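Local coordinates for protein UTP-glucose-1-phosphate uridylyltransferase 2 (Trypanosoma brucei, PDB 3GUE) that probably makes UDP-glucose and diphosphate from UTP and glucose 1-phosphate, as a nucleotidyltransferase of the UDPGP type 1 family, at residues 322-334 and 345-358. Numbering follows the deposited sequence.
Sequences GVLRLPVMRNPKT and VYQLEVAMGAAISL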
ATOM      1  N   GLY A 322      -6.527  -1.003 -24.253  1.00 26.92           N
ATOM      2  CA  GLY A 322      -6.736  -1.532 -22.903  1.00 26.75           C
ATOM      3  C   GLY A 322      -5.539  -2.179 -22.215  1.00 26.79           C
ATOM      4  O   GLY A 322      -5.696  -2.761 -21.141  1.00 26.86           O
ATOM      5  N   VAL A 323      -4.345  -2.071 -22.811  1.00 26.71           N
ATOM      6  CA  VAL A 323      -3.144  -2.766 -22.304  1.00 26.92           C
ATOM      7  C   VAL A 323      -1.979  -1.813 -21.945  1.00 27.33           C
ATOM      8  O   VAL A 323      -1.139  -1.493 -22.801  1.00 26.44           O
ATOM      9  CB  VAL A 323      -2.702  -3.938 -23.289  1.00 26.79           C
ATOM     10  CG1 VAL A 323      -1.471  -4.687 -22.777  1.00 26.46           C
ATOM     11  CG2 VAL A 323      -3.837  -4.915 -23.483  1.00 25.67           C
ATOM     12  N   LEU A 324      -1.943  -1.350 -20.685  1.00 27.44           N
ATOM     13  CA  LEU A 324      -0.802  -0.566 -20.186  1.00 28.80           C
ATOM     14  C   LEU A 324       0.444  -1.446 -20.010  1.00 28.93           C
ATOM     15  O   LEU A 324       0.347  -2.579 -19.538  1.00 28.42           O
ATOM     16  CB  LEU A 324      -1.111   0.107 -18.836  1.00 28.81           C
ATOM     17  CG  LEU A 324      -2.196   1.179 -18.806  1.00 30.62           C
ATOM     18  CD1 LEU A 324      -2.375   1.735 -17.402  1.00 30.03           C
ATOM     19  CD2 LEU A 324      -1.938   2.312 -19.817  1.00 31.37           C
ATOM     20  N   ARG A 325       1.603  -0.893 -20.372  1.00 29.10           N
ATOM     21  CA  ARG A 325       2.874  -1.610 -20.284  1.00 29.80           C
ATOM     22  C   ARG A 325       3.494  -1.446 -18.902  1.00 29.55           C
ATOM     23  O   ARG A 325       4.656  -1.057 -18.807  1.00 30.28           O
ATOM     24  CB  ARG A 325       3.877  -1.077 -21.333  1.00 29.97           C
ATOM     25  CG  ARG A 325       3.368  -0.996 -22.755  1.00 30.07           C
ATOM     26  CD  ARG A 325       4.431  -0.450 -23.729  1.00 30.67           C
ATOM     27  NE  ARG A 325       4.309   0.993 -23.975  1.00 31.27           N
ATOM     28  CZ  ARG A 325       4.947   1.942 -23.287  1.00 31.69           C
ATOM     29  NH1 ARG A 325       5.762   1.625 -22.293  1.00 32.46           N
ATOM     30  NH2 ARG A 325       4.766   3.222 -23.592  1.00 33.59           N
ATOM     31  N   LEU A 326       2.734  -1.703 -17.832  1.00 28.74           N
ATOM     32  CA  LEU A 326       3.303  -1.655 -16.487  1.00 27.84           C
ATOM     33  C   LEU A 326       4.311  -2.794 -16.314  1.00 27.32           C
ATOM     34  O   LEU A 326       4.080  -3.897 -16.800  1.00 27.70           O
ATOM     35  CB  LEU A 326       2.200  -1.751 -15.422  1.00 27.75           C
ATOM     36  CG  LEU A 326       1.251  -0.559 -15.211  1.00 27.60           C
ATOM     37  CD1 LEU A 326       0.157  -0.944 -14.234  1.00 28.74           C
ATOM     38  CD2 LEU A 326       1.979   0.653 -14.664  1.00 25.64           C
ATOM     39  N   PRO A 327       5.436  -2.532 -15.631  1.00 26.69           N
ATOM     40  CA  PRO A 327       6.417  -3.616 -15.423  1.00 26.97           C
ATOM     41  C   PRO A 327       5.919  -4.715 -14.483  1.00 26.84           C
ATOM     42  O   PRO A 327       5.398  -4.434 -13.376  1.00 25.09           O
ATOM     43  CB  PRO A 327       7.636  -2.898 -14.837  1.00 27.45           C
ATOM     44  CG  PRO A 327       7.123  -1.643 -14.279  1.00 26.30           C
ATOM     45  CD  PRO A 327       5.864  -1.268 -15.017  1.00 26.47           C
ATOM     46  N   VAL A 328       6.061  -5.965 -14.934  1.00 27.02           N
ATOM     47  CA  VAL A 328       5.562  -7.089 -14.162  1.00 27.89           C
ATOM     48  C   VAL A 328       6.584  -7.399 -13.078  1.00 27.47           C
ATOM     49  O   VAL A 328       7.785  -7.367 -13.328  1.00 25.38           O
ATOM     50  CB  VAL A 328       5.282  -8.341 -15.021  1.00 28.61           C
ATOM     51  CG1 VAL A 328       6.577  -8.863 -15.726  1.00 28.90           C
ATOM     52  CG2 VAL A 328       4.638  -9.429 -14.165  1.00 30.62           C
ATOM     53  N   MET A 329       6.087  -7.661 -11.866  1.00 27.43           N
ATOM     54  CA  MET A 329       6.947  -8.022 -10.754  1.00 27.52           C
ATOM     55  C   MET A 329       6.664  -9.496 -10.494  1.00 28.02           C
ATOM     56  O   MET A 329       5.510  -9.907 -10.431  1.00 28.17           O
ATOM     57  CB  MET A 329       6.612  -7.180  -9.511  1.00 27.44           C
ATOM     58  CG  MET A 329       6.488  -5.667  -9.782  1.00 26.67           C
ATOM     59  SD  MET A 329       6.448  -4.665  -8.279  1.00 28.12           S
ATOM     60  CE  MET A 329       4.814  -5.028  -7.611  1.00 29.14           C
ATOM     61  N   ARG A 330       7.725 -10.281 -10.354  1.00 28.27           N
ATOM     62  CA  ARG A 330       7.607 -11.733 -10.288  1.00 29.68           C
ATOM     63  C   ARG A 330       7.926 -12.117  -8.865  1.00 29.76           C
ATOM     64  O   ARG A 330       9.090 -12.252  -8.496  1.00 29.41           O
ATOM     65  CB  ARG A 330       8.573 -12.384 -11.287  1.00 29.87           C
ATOM     66  CG  ARG A 330       8.429 -13.906 -11.455  1.00 30.81           C
ATOM     67  CD  ARG A 330       9.719 -14.507 -11.967  1.00 29.36           C
ATOM     68  NE  ARG A 330      10.826 -14.289 -11.036  1.00 31.73           N
ATOM     69  CZ  ARG A 330      12.032 -14.847 -11.140  1.00 31.79           C
ATOM     70  NH1 ARG A 330      12.308 -15.703 -12.126  1.00 32.95           N
ATOM     71  NH2 ARG A 330      12.969 -14.559 -10.245  1.00 32.75           N
ATOM     72  N   ASN A 331       6.873 -12.243  -8.070  1.00 29.95           N
ATOM     73  CA  ASN A 331       6.954 -12.386  -6.620  1.00 31.20           C
ATOM     74  C   ASN A 331       6.919 -13.852  -6.162  1.00 30.76           C
ATOM     75  O   ASN A 331       5.868 -14.487  -6.217  1.00 31.38           O
ATOM     76  CB  ASN A 331       5.779 -11.603  -5.976  1.00 32.03           C
ATOM     77  CG  ASN A 331       6.098 -11.063  -4.593  1.00 33.47           C
ATOM     78  OD1 ASN A 331       7.229 -11.119  -4.121  1.00 38.54           O
ATOM     79  ND2 ASN A 331       5.089 -10.505  -3.947  1.00 35.26           N
ATOM     80  N   PRO A 332       8.062 -14.386  -5.681  1.00 30.28           N
ATOM     81  CA  PRO A 332       8.133 -15.801  -5.305  1.00 29.17           C
ATOM     82  C   PRO A 332       7.530 -15.996  -3.914  1.00 28.66           C
ATOM     83  O   PRO A 332       7.785 -15.187  -3.020  1.00 28.64           O
ATOM     84  CB  PRO A 332       9.643 -16.062  -5.283  1.00 29.58           C
ATOM     85  CG  PRO A 332      10.212 -14.745  -4.797  1.00 29.84           C
ATOM     86  CD  PRO A 332       9.343 -13.686  -5.430  1.00 30.12           C
ATOM     87  N   LYS A 333       6.725 -17.042  -3.744  1.00 28.02           N
ATOM     88  CA  LYS A 333       6.030 -17.357  -2.491  1.00 27.78           C
ATOM     89  C   LYS A 333       5.838 -18.869  -2.426  1.00 27.78           C
ATOM     90  O   LYS A 333       6.192 -19.589  -3.347  1.00 27.78           O
ATOM     91  CB  LYS A 333       4.619 -16.731  -2.454  1.00 27.43           C
ATOM     92  CG  LYS A 333       4.505 -15.205  -2.441  1.00 28.90           C
ATOM     93  CD  LYS A 333       4.899 -14.599  -1.140  1.00 30.20           C
ATOM     94  CE  LYS A 333       4.846 -13.062  -1.226  1.00 31.06           C
ATOM     95  NZ  LYS A 333       5.531 -12.442  -0.062  1.00 32.81           N
ATOM     96  N   THR A 334       5.247 -19.348  -1.339  1.00 28.17           N
ATOM     97  CA  THR A 334       4.670 -20.688  -1.328  1.00 27.30           C
ATOM     98  C   THR A 334       3.163 -20.510  -1.449  1.00 27.05           C
ATOM     99  O   THR A 334       2.631 -19.501  -0.967  1.00 27.29           O
ATOM    100  CB  THR A 334       5.054 -21.481  -0.072  1.00 27.67           C
ATOM    101  OG1 THR A 334       4.576 -20.809   1.098  1.00 26.55           O
ATOM    102  CG2 THR A 334       6.588 -21.666  -0.007  1.00 27.53           C
ATOM    103  N   VAL A 345       5.698 -20.960  -5.684  1.00 22.54           N
ATOM    104  CA  VAL A 345       4.965 -20.302  -6.763  1.00 22.01           C
ATOM    105  C   VAL A 345       5.510 -18.913  -7.059  1.00 23.21           C
ATOM    106  O   VAL A 345       6.391 -18.401  -6.358  1.00 24.03           O
ATOM    107  CB  VAL A 345       3.406 -20.212  -6.504  1.00 21.74           C
ATOM    108  CG1 VAL A 345       2.780 -21.626  -6.460  1.00 18.09           C
ATOM    109  CG2 VAL A 345       3.074 -19.422  -5.232  1.00 20.70           C
ATOM    110  N   TYR A 346       4.960 -18.310  -8.103  1.00 23.65           N
ATOM    111  CA  TYR A 346       5.272 -16.950  -8.474  1.00 24.73           C
ATOM    112  C   TYR A 346       3.948 -16.195  -8.594  1.00 25.36           C
ATOM    113  O   TYR A 346       3.024 -16.662  -9.259  1.00 25.28           O
ATOM    114  CB  TYR A 346       6.003 -16.896  -9.822  1.00 24.42           C
ATOM    115  CG  TYR A 346       7.450 -17.365  -9.878  1.00 25.36           C
ATOM    116  CD1 TYR A 346       8.421 -16.848  -9.016  1.00 26.99           C
ATOM    117  CD2 TYR A 346       7.869 -18.260 -10.886  1.00 25.68           C
ATOM    118  CE1 TYR A 346       9.780 -17.258  -9.111  1.00 26.90           C
ATOM    119  CE2 TYR A 346       9.209 -18.669 -10.996  1.00 26.78           C
ATOM    120  CZ  TYR A 346      10.154 -18.175 -10.109  1.00 28.23           C
ATOM    121  OH  TYR A 346      11.464 -18.597 -10.209  1.00 25.56           O
ATOM    122  N   GLN A 347       3.862 -15.043  -7.918  1.00 26.13           N
ATOM    123  CA  GLN A 347       2.752 -14.120  -8.094  1.00 26.76           C
ATOM    124  C   GLN A 347       3.164 -12.973  -9.021  1.00 26.68           C
ATOM    125  O   GLN A 347       4.117 -12.235  -8.755  1.00 26.15           O
ATOM    126  CB  GLN A 347       2.238 -13.632  -6.739  1.00 26.87           C
ATOM    127  CG  GLN A 347       1.988 -14.812  -5.773  1.00 27.74           C
ATOM    128  CD  GLN A 347       1.644 -14.428  -4.341  1.00 28.00           C
ATOM    129  OE1 GLN A 347       1.272 -15.291  -3.556  1.00 31.80           O
ATOM    130  NE2 GLN A 347       1.777 -13.155  -3.990  1.00 28.09           N
ATOM    131  N   LEU A 348       2.462 -12.878 -10.149  1.00 26.76           N
ATOM    132  CA  LEU A 348       2.705 -11.832 -11.128  1.00 27.13           C
ATOM    133  C   LEU A 348       1.810 -10.640 -10.738  1.00 27.38           C
ATOM    134  O   LEU A 348       0.611 -10.797 -10.553  1.00 27.92           O
ATOM    135  CB  LEU A 348       2.384 -12.327 -12.534  1.00 26.30           C
ATOM    136  CG  LEU A 348       3.061 -13.592 -13.060  1.00 25.93           C
ATOM    137  CD1 LEU A 348       2.789 -13.731 -14.549  1.00 27.57           C
ATOM    138  CD2 LEU A 348       4.548 -13.638 -12.790  1.00 26.85           C
ATOM    139  N   GLU A 349       2.422  -9.468 -10.572  1.00 28.04           N
ATOM    140  CA  GLU A 349       1.754  -8.304  -9.990  1.00 28.87           C
ATOM    141  C   GLU A 349       2.322  -7.041 -10.606  1.00 27.83           C
ATOM    142  O   GLU A 349       3.509  -7.009 -10.958  1.00 29.56           O
ATOM    143  CB  GLU A 349       2.020  -8.226  -8.483  1.00 28.18           C
ATOM    144  CG  GLU A 349       1.301  -9.250  -7.625  1.00 33.39           C
ATOM    145  CD  GLU A 349       2.236  -9.878  -6.620  1.00 35.81           C
ATOM    146  OE1 GLU A 349       3.453  -9.798  -6.856  1.00 41.51           O
ATOM    147  OE2 GLU A 349       1.769 -10.434  -5.604  1.00 37.64           O
ATOM    148  N   VAL A 350       1.484  -6.005 -10.702  1.00 27.10           N
ATOM    149  CA  VAL A 350       1.923  -4.644 -11.043  1.00 26.52           C
ATOM    150  C   VAL A 350       1.580  -3.607  -9.964  1.00 25.64           C
ATOM    151  O   VAL A 350       0.661  -3.816  -9.157  1.00 26.02           O
ATOM    152  CB  VAL A 350       1.297  -4.162 -12.368  1.00 26.63           C
ATOM    153  CG1 VAL A 350       1.991  -4.792 -13.541  1.00 26.81           C
ATOM    154  CG2 VAL A 350      -0.212  -4.472 -12.394  1.00 25.63           C
ATOM    155  N   ALA A 351       2.317  -2.487  -9.961  1.00 25.55           N
ATOM    156  CA  ALA A 351       2.130  -1.394  -8.975  1.00 25.06           C
ATOM    157  C   ALA A 351       1.586  -0.132  -9.684  1.00 24.67           C
ATOM    158  O   ALA A 351       2.081   0.270 -10.757  1.00 24.63           O
ATOM    159  CB  ALA A 351       3.424  -1.089  -8.287  1.00 25.50           C
ATOM    160  N   MET A 352       0.587   0.500  -9.081  1.00 24.95           N
ATOM    161  CA  MET A 352      -0.058   1.639  -9.742  1.00 26.27           C
ATOM    162  C   MET A 352       0.940   2.796  -9.931  1.00 25.97           C
ATOM    163  O   MET A 352       0.780   3.627 -10.831  1.00 27.12           O
ATOM    164  CB  MET A 352      -1.340   2.049  -9.031  1.00 25.51           C
ATOM    165  CG  MET A 352      -1.123   2.587  -7.637  1.00 26.80           C
ATOM    166  SD  MET A 352      -2.551   3.530  -7.106  1.00 29.57           S
ATOM    167  CE  MET A 352      -1.799   4.485  -5.801  1.00 26.05           C
ATOM    168  N   GLY A 353       1.997   2.817  -9.123  1.00 25.31           N
ATOM    169  CA  GLY A 353       2.954   3.923  -9.163  1.00 23.98           C
ATOM    170  C   GLY A 353       3.806   3.854 -10.420  1.00 23.45           C
ATOM    171  O   GLY A 353       4.358   4.851 -10.841  1.00 22.48           O
ATOM    172  N   ALA A 354       3.900   2.668 -11.023  1.00 23.30           N
ATOM    173  CA  ALA A 354       4.740   2.446 -12.200  1.00 23.62           C
ATOM    174  C   ALA A 354       4.204   3.172 -13.459  1.00 23.39           C
ATOM    175  O   ALA A 354       4.914   3.303 -14.466  1.00 24.56           O
ATOM    176  CB  ALA A 354       4.934   0.900 -12.433  1.00 24.23           C
ATOM    177  N   ALA A 355       2.960   3.644 -13.391  1.00 23.35           N
ATOM    178  CA  ALA A 355       2.376   4.481 -14.462  1.00 23.41           C
ATOM    179  C   ALA A 355       3.023   5.871 -14.524  1.00 22.93           C
ATOM    180  O   ALA A 355       2.669   6.706 -15.370  1.00 22.75           O
ATOM    181  CB  ALA A 355       0.846   4.615 -14.296  1.00 22.99           C
ATOM    182  N   ILE A 356       3.933   6.145 -13.602  1.00 22.68           N
ATOM    183  CA  ILE A 356       4.601   7.451 -13.605  1.00 23.66           C
ATOM    184  C   ILE A 356       5.388   7.712 -14.898  1.00 24.62           C
ATOM    185  O   ILE A 356       5.436   8.849 -15.350  1.00 25.15           O
ATOM    186  CB  ILE A 356       5.463   7.697 -12.333  1.00 23.30           C
ATOM    187  CG1 ILE A 356       5.955   9.159 -12.287  1.00 21.17           C
ATOM    188  CG2 ILE A 356       6.604   6.654 -12.203  1.00 26.12           C
ATOM    189  CD1 ILE A 356       6.970   9.382 -11.187  1.00 22.00           C
ATOM    190  N   SER A 357       5.956   6.679 -15.525  1.00 25.16           N
ATOM    191  CA  SER A 357       6.596   6.893 -16.852  1.00 26.97           C
ATOM    192  C   SER A 357       5.656   6.765 -18.062  1.00 27.55           C
ATOM    193  O   SER A 357       6.012   7.144 -19.182  1.00 28.89           O
ATOM    194  CB  SER A 357       7.801   5.967 -17.051  1.00 27.09           C
ATOM    195  OG  SER A 357       7.410   4.625 -17.294  1.00 27.88           O
ATOM    196  N   LEU A 358       4.463   6.231 -17.842  1.00 27.22           N
ATOM    197  CA  LEU A 358       3.549   5.900 -18.952  1.00 26.81           C
ATOM    198  C   LEU A 358       2.673   7.072 -19.395  1.00 26.40           C
ATOM    199  O   LEU A 358       2.335   7.201 -20.571  1.00 26.10           O
ATOM    200  CB  LEU A 358       2.688   4.706 -18.573  1.00 26.57           C
ATOM    201  CG  LEU A 358       3.407   3.420 -18.219  1.00 28.07           C
ATOM    202  CD1 LEU A 358       2.378   2.372 -17.897  1.00 30.41           C
ATOM    203  CD2 LEU A 358       4.320   2.952 -19.354  1.00 28.24           C
TER
HETATM  204  O   HOH W   1       4.528  -2.474 -11.908  1.00 21.81           O
HETATM  205  O   HOH W   2       0.971 -17.649  -1.542  1.00 33.79           O
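L326 packs its branched end against the 3-10 segment 352-356 and L358 just after it: CD2 lies 3.4 Å from A355 N and 3.7 Å from both A354 CB and L358 CD1, while CB and CD1 meet V350. Alanines suit the turn, because a bare methyl lets the chains close in; P327 CD sits tightly at 3.5 Å from A354 CB. Beside this apolar cluster a water accepts from A351 N and donates to P327 O. L348 and V350 line a pocket holding a bound dithiol; M329 and A351 touch E280, which binds UDP-glucose.

Strands 329-334 and 345-349 pair as an antiparallel hairpin, the former an edge strand. M329, N331 and K333 each exchange two backbone bonds with E349, Q347 and V345; P332, lacking an N-H, fits a non-hydrogen-bonded site opposite Y346.

Toward the hairpin tip the contact loosens, with P332 exposed. R330 CD makes a CH-pi contact, 3.9 Å from the Y346 ring centroid, and the R330 guanidinium stacks flat on that ring, planes 8° apart. On the other face Q347 NE2 donates to E349 OE2 (3.2 Å), whereas N331 ND2 reaches E349 OE1 only weakly. The chemistry implies a hairpin held by its backbone ladder, with apolar packing at its base and a cation-aromatic stack on one face.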